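Local coordinates for putative malic enzyme ((S)-malate:NAD+ oxidoreductase (decarboxylating)) (Streptococcus pyogenes, PDB 2A9F), which probably catalyses the NAD+-dependent oxidative decarboxylation of (S)-malate to pyruvate with the help of a divalent metal ion such as magnesium or manganese, at the interface of chains A and B. Coordinates in Å, arbitrary orientation; residue numbers count along the deposited sequence, not the author numbering. Chains: chain A/B, putative malic enzyme ((S)-malate:NAD+ oxidoreductase (decarboxylating)).

The interface of chains A and B. Residues chain A 47, 60-62; chain B 15-16, 19-20.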
loop_
_atom_site.group_PDB
_atom_site.type_symbol
_atom_site.label_atom_id
_atom_site.label_comp_id
_atom_site.label_asym_id
_atom_site.label_seq_id
_atom_site.Cartn_x
_atom_site.Cartn_y
_atom_site.Cartn_z
ATOM N N VAL A 47 16.232 -2.210 -14.145
ATOM C CA VAL A 47 15.156 -3.102 -13.750
ATOM C C VAL A 47 13.896 -2.450 -14.290
ATOM O O VAL A 47 12.980 -3.121 -14.778
ATOM C CB VAL A 47 15.031 -3.199 -12.250
ATOM C CG1 VAL A 47 13.864 -4.121 -11.895
ATOM C CG2 VAL A 47 16.323 -3.695 -11.666
ATOM N N ASP A 60 8.011 -10.797 -12.196
ATOM C CA ASP A 60 9.274 -11.431 -11.836
ATOM C C ASP A 60 10.219 -10.502 -11.091
ATOM O O ASP A 60 10.970 -10.941 -10.227
ATOM C CB ASP A 60 10.007 -11.912 -13.091
ATOM C CG ASP A 60 9.126 -12.706 -14.013
ATOM O OD1 ASP A 60 9.547 -13.808 -14.417
ATOM O OD2 ASP A 60 8.026 -12.222 -14.343
ATOM N N LEU A 61 10.165 -9.219 -11.427
ATOM C CA LEU A 61 11.072 -8.231 -10.854
ATOM C C LEU A 61 10.538 -7.259 -9.794
ATOM O O LEU A 61 11.292 -6.445 -9.279
ATOM C CB LEU A 61 11.716 -7.445 -12.010
ATOM C CG LEU A 61 12.261 -8.312 -13.168
ATOM C CD1 LEU A 61 12.652 -7.437 -14.343
ATOM C CD2 LEU A 61 13.445 -9.133 -12.710
ATOM N N THR A 62 9.256 -7.329 -9.456
ATOM C CA THR A 62 8.713 -6.414 -8.447
ATOM C C THR A 62 7.934 -7.189 -7.406
ATOM O O THR A 62 7.707 -8.386 -7.567
ATOM C CB THR A 62 7.778 -5.360 -9.068
ATOM O OG1 THR A 62 6.492 -5.937 -9.308
ATOM C CG2 THR A 62 8.351 -4.846 -10.381
ATOM N N ALA B 15 16.282 -8.780 -7.974
ATOM C CA ALA B 15 14.871 -8.566 -8.201
ATOM C C ALA B 15 14.206 -9.873 -8.627
ATOM O O ALA B 15 13.085 -10.165 -8.241
ATOM C CB ALA B 15 14.687 -7.504 -9.277
ATOM N N LYS B 16 14.924 -10.659 -9.420
ATOM C CA LYS B 16 14.414 -11.934 -9.918
ATOM C C LYS B 16 14.571 -13.001 -8.846
ATOM O O LYS B 16 13.709 -13.856 -8.667
ATOM C CB LYS B 16 15.195 -12.331 -11.169
ATOM C CG LYS B 16 14.628 -13.482 -11.961
ATOM C CD LYS B 16 15.404 -13.590 -13.267
ATOM C CE LYS B 16 14.776 -14.576 -14.235
ATOM N NZ LYS B 16 15.422 -14.429 -15.571
ATOM N N GLY B 19 12.338 -11.461 -6.167
ATOM C CA GLY B 19 11.025 -11.039 -6.617
ATOM C C GLY B 19 10.688 -9.770 -5.847
ATOM O O GLY B 19 9.945 -9.802 -4.862
ATOM N N GLY B 20 11.250 -8.646 -6.277
ATOM C CA GLY B 20 10.995 -7.404 -5.576
ATOM C C GLY B 20 11.990 -7.295 -4.442
ATOM O O GLY B 20 12.611 -8.289 -4.081
#
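The C-terminal end of helix 58-61 of chain A, with A:Thr62 just beyond it, meets the N-terminal helix 14-19 of chain B and the following glycine, B:Gly20; A:Val47 of helix 45-53 lies at the margin. The patch illustrates how helix ends can meet largely through backbone and side-chain bases, with small residues at close places. B:Ala15 points its methyl at A:Leu61, touching the backbone and the side chain together: CB of B:Ala15 is 3.6 Å from O of A:Leu61 and 4.0 Å from CD2 of the same leucine. With CG anti to its carbonyl carbon (chi1 -47°), A:Leu61 brings the CD2 branch over the start of B:Lys16, where CD2 lies 4.0 Å from CB of the lysine. The two side chains run obliquely to one another, and the leucine touches the lysine near its base. Because CG of B:Lys16 is anti to its own backbone N (chi1 -169°) and the chain beyond is extended, the side-chain amino group NZ is carried away from the leucine to the side where A:Asp60 lies. NZ of B:Lys16 remains 6.0 Å from OD1 of A:Asp60, too far for a salt bridge, though the opposite charges may attract weakly. Further along, B:Gly19 and B:Gly20, which have no side chains, bring backbone against backbone, with CA of B:Gly20 3.8 Å from CA of A:Thr62. The carbonyl oxygens of A:Asp60 and B:Ala15 also face each other, but as both can only accept, their apparent closeness is doubtful. The small patch, held mainly by van der Waals contact and centred about 12 Å from A:Tyr40, the predicted proton donor, probably helps hold the N-terminal segment of one chain on the other in the deposited two-fold dimer.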